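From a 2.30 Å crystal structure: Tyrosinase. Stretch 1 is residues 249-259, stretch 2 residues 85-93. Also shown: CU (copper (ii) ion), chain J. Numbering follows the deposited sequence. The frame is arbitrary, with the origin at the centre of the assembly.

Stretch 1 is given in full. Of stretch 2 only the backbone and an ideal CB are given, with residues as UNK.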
# COMPACT_ATOMS: atom_id res chain seq x y z
N ASN A 249 -25.23 32.31 12.20
CA ASN A 249 -23.79 32.54 12.33
C ASN A 249 -23.11 32.02 11.05
O ASN A 249 -23.71 31.27 10.30
CB ASN A 249 -23.23 31.89 13.60
CG ASN A 249 -23.37 30.38 13.64
OD1 ASN A 249 -22.77 29.66 12.84
ND2 ASN A 249 -24.14 29.87 14.59
N TYR A 250 -21.86 32.39 10.84
CA TYR A 250 -21.14 32.06 9.65
C TYR A 250 -20.92 30.54 9.55
O TYR A 250 -21.05 29.96 8.49
CB TYR A 250 -19.79 32.77 9.56
CG TYR A 250 -19.01 32.32 8.36
CD1 TYR A 250 -19.39 32.70 7.09
CD2 TYR A 250 -17.98 31.41 8.47
CE1 TYR A 250 -18.75 32.22 5.95
CE2 TYR A 250 -17.33 30.91 7.35
CZ TYR A 250 -17.72 31.31 6.09
OH TYR A 250 -17.06 30.83 5.00
N THR A 251 -20.61 29.88 10.64
CA THR A 251 -20.38 28.44 10.56
C THR A 251 -21.57 27.74 9.88
O THR A 251 -21.35 26.99 8.93
CB THR A 251 -20.00 27.84 11.92
OG1 THR A 251 -18.85 28.53 12.41
CG2 THR A 251 -19.69 26.37 11.83
N VAL A 252 -22.81 28.02 10.28
CA VAL A 252 -23.91 27.23 9.78
C VAL A 252 -24.47 27.86 8.52
O VAL A 252 -25.16 27.18 7.75
CB VAL A 252 -24.99 27.01 10.85
CG1 VAL A 252 -24.38 26.32 12.05
CG2 VAL A 252 -25.72 28.29 11.24
N PHE A 253 -24.14 29.14 8.29
CA PHE A 253 -24.43 29.76 7.03
C PHE A 253 -23.60 29.10 5.92
O PHE A 253 -24.07 28.97 4.78
CB PHE A 253 -24.15 31.26 7.04
CG PHE A 253 -24.32 31.95 5.70
CD1 PHE A 253 -25.58 32.19 5.20
CD2 PHE A 253 -23.22 32.26 4.92
CE1 PHE A 253 -25.74 32.81 3.97
CE2 PHE A 253 -23.37 32.87 3.68
CZ PHE A 253 -24.63 33.15 3.20
N SER A 254 -22.38 28.69 6.26
CA SER A 254 -21.38 28.40 5.27
C SER A 254 -21.65 27.08 4.54
O SER A 254 -21.23 26.98 3.42
CB SER A 254 -20.01 28.40 5.86
OG SER A 254 -19.83 27.27 6.69
N ASN A 255 -22.26 26.07 5.15
CA ASN A 255 -22.12 24.72 4.55
C ASN A 255 -23.14 23.73 5.12
O ASN A 255 -23.65 23.91 6.21
CB ASN A 255 -20.70 24.19 4.75
CG ASN A 255 -20.39 23.68 6.14
OD1 ASN A 255 -20.56 22.49 6.40
ND2 ASN A 255 -19.86 24.54 7.01
N THR A 256 -23.36 22.64 4.39
CA THR A 256 -24.41 21.66 4.72
C THR A 256 -24.02 20.79 5.91
O THR A 256 -24.91 20.29 6.62
CB THR A 256 -24.72 20.76 3.51
OG1 THR A 256 -23.50 20.27 2.94
CG2 THR A 256 -25.50 21.51 2.44
N THR A 257 -22.74 20.55 6.14
CA THR A 257 -22.38 19.68 7.28
C THR A 257 -22.69 20.43 8.58
O THR A 257 -23.35 19.90 9.51
CB THR A 257 -20.90 19.26 7.25
OG1 THR A 257 -20.56 18.75 5.96
CG2 THR A 257 -20.55 18.22 8.29
N SER A 258 -22.18 21.66 8.67
CA SER A 258 -22.40 22.47 9.88
C SER A 258 -23.91 22.65 10.13
O SER A 258 -24.38 22.47 11.24
CB SER A 258 -21.67 23.80 9.80
OG SER A 258 -20.26 23.62 9.57
N ALA A 259 -24.66 22.96 9.09
CA ALA A 259 -26.07 23.28 9.27
C ALA A 259 -26.83 22.03 9.77
O ALA A 259 -27.65 22.11 10.64
CB ALA A 259 -26.61 23.82 7.96
N UNK A 85 -16.29 22.01 -0.39
CA UNK A 85 -17.73 21.69 -0.29
C UNK A 85 -18.02 20.97 1.02
O UNK A 85 -17.21 20.25 1.53
CB UNK A 85 -18.18 20.83 -1.47
N UNK A 86 -19.19 21.19 1.56
CA UNK A 86 -19.56 20.64 2.84
C UNK A 86 -18.63 21.10 3.96
O UNK A 86 -18.51 20.39 4.98
CB UNK A 86 -19.57 19.11 2.76
N UNK A 87 -17.99 22.26 3.83
CA UNK A 87 -17.13 22.71 4.91
C UNK A 87 -17.11 24.24 4.95
O UNK A 87 -17.63 24.89 4.07
CB UNK A 87 -15.72 22.15 4.74
N UNK A 88 -16.52 24.82 5.99
CA UNK A 88 -16.68 26.27 6.24
C UNK A 88 -15.92 27.12 5.20
O UNK A 88 -16.12 28.33 5.12
CB UNK A 88 -16.19 26.62 7.65
N UNK A 89 -15.07 26.51 4.40
CA UNK A 89 -14.40 27.25 3.33
C UNK A 89 -15.28 27.32 2.08
O UNK A 89 -14.87 27.91 1.10
CB UNK A 89 -13.06 26.60 2.99
N UNK A 90 -16.50 26.78 2.08
CA UNK A 90 -17.28 26.80 0.84
C UNK A 90 -17.44 28.25 0.31
O UNK A 90 -17.19 28.53 -0.86
CB UNK A 90 -18.65 26.16 1.07
N UNK A 91 -17.93 29.17 1.12
CA UNK A 91 -18.22 30.52 0.61
C UNK A 91 -16.99 31.31 0.16
O UNK A 91 -17.02 31.98 -0.87
CB UNK A 91 -18.95 31.32 1.69
N UNK A 92 -15.94 31.26 0.98
CA UNK A 92 -14.76 32.04 0.76
C UNK A 92 -13.92 31.45 -0.38
O UNK A 92 -13.26 32.17 -1.09
CB UNK A 92 -13.94 32.13 2.05
N UNK A 93 -13.90 30.14 -0.48
CA UNK A 93 -13.14 29.52 -1.56
C UNK A 93 -13.76 29.93 -2.88
O UNK A 93 -13.02 30.30 -3.79
CB UNK A 93 -13.11 28.00 -1.42
CU CU J . -17.63 24.15 -5.96

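Position 85 points its CA-to-CB bond away from stretch 1, and nothing of stretch 1 lies within 5.5 Å of the ideal CB. The copper ion lies on this side, so a long enough metal ligand would suit, histidine above all; cysteine and aspartate would fall short. The residue is His-85, whose NE2 binds CU at 2.1 Å.

Position 86 has phi 60° and psi 26°, which by itself favours glycine. Its ideal CB would also lie 3.4 Å from Thr-257 OG1. Asparagine or aspartate can adopt such angles, but glycine fits best. The residue is Gly-86. Its backbone makes the contact: Thr-257 OG1 donates a hydrogen bond to Gly-86 O at 2.8 Å.

Position 87 points away, with its ideal CB 5.1 Å from Asn-255 CG. The position opens a type I turn that runs to position 90 and leads into a helix, so asparagine, aspartate, serine or threonine would suit as a cap. The residue is Asn-87. Asn-87 OD1 accepts from the backbone N of position 89 at 2.9 Å, a capping bond.

Position 88 points sideways, but stretch 1 is close. The ideal CB lies 3.8 Å from Ser-254 OG, 4.3 Å from Asn-255 ND2 and 4.5 Å from Tyr-250 CE2. Tyr-250 OH donates to the backbone O of this position at 2.7 Å, whatever the side chain. Both polar groups of stretch 1 have partners at home: Ser-254 OG donates to Thr-251 O, and Asn-255 ND2 donates to Ser-254 OG. A compact apolar residue, such as alanine, valine or isoleucine, is therefore reasonable. The residue is Val-88, chi1 m. Its CG1 lies 3.5 Å from Ser-254 OG and 4.0 Å from Thr-251 CG2.

Position 89 points away, and stretch 1 leaves the choice open. The residue is Leu-89.

Position 90 points toward stretch 1, its ideal CB 3.6 Å from Ser-254 O. Several apolar side chains could suit. The residue is Phe-90, chi1 t, with CD2 3.5 Å from Ser-254 O.

Position 91 points toward stretch 1, its ideal CB 3.8 Å from Tyr-250 OH. Phi of -66° in the first turn of a helix allows proline; alanine or valine could also be considered. The residue is Pro-91. Its CG packs 4.0 Å from Tyr-250 CE1 and 3.7 Å from Ser-254 CB.

Position 92 points sideways, and several small or medium side chains would do. The residue is Thr-92, with CG2 3.8 Å from Tyr-250 OH.

Position 93 is out of reach of stretch 1. The residue is Trp-93.

Stretch 2, residues 85-93: HGNVLFPTW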
# COMPACT_ATOMS: atom_id res chain seq x y z
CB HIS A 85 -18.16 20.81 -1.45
CG HIS A 85 -17.77 21.40 -2.76
ND1 HIS A 85 -16.59 21.10 -3.37
CD2 HIS A 85 -18.36 22.36 -3.51
CE1 HIS A 85 -16.50 21.80 -4.48
NE2 HIS A 85 -17.58 22.59 -4.59
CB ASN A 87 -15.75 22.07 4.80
CG ASN A 87 -14.92 22.64 3.67
OD1 ASN A 87 -14.99 23.84 3.39
ND2 ASN A 87 -14.06 21.80 3.09
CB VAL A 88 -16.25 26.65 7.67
CG1 VAL A 88 -17.21 26.06 8.69
CG2 VAL A 88 -14.82 26.21 7.97
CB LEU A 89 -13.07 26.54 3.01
CG LEU A 89 -12.13 26.39 4.21
CD1 LEU A 89 -10.79 25.84 3.77
CD2 LEU A 89 -11.94 27.72 4.92
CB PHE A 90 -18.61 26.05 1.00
CG PHE A 90 -19.61 26.36 -0.08
CD1 PHE A 90 -19.61 25.67 -1.27
CD2 PHE A 90 -20.48 27.42 0.05
CE1 PHE A 90 -20.49 25.99 -2.29
CE2 PHE A 90 -21.39 27.73 -0.95
CZ PHE A 90 -21.39 27.01 -2.13
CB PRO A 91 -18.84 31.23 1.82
CG PRO A 91 -19.49 30.11 2.59
CD PRO A 91 -18.49 28.98 2.46
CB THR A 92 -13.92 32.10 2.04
OG1 THR A 92 -13.74 30.79 2.61
CG2 THR A 92 -14.56 32.99 3.06
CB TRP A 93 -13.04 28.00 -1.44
CG TRP A 93 -12.14 27.43 -2.48
CD1 TRP A 93 -10.79 27.25 -2.37
CD2 TRP A 93 -12.49 27.03 -3.82
NE1 TRP A 93 -10.29 26.73 -3.53
CE2 TRP A 93 -11.30 26.61 -4.45
CE3 TRP A 93 -13.69 27.00 -4.54
CZ2 TRP A 93 -11.27 26.17 -5.77
CZ3 TRP A 93 -13.66 26.56 -5.85
CH2 TRP A 93 -12.46 26.14 -6.44
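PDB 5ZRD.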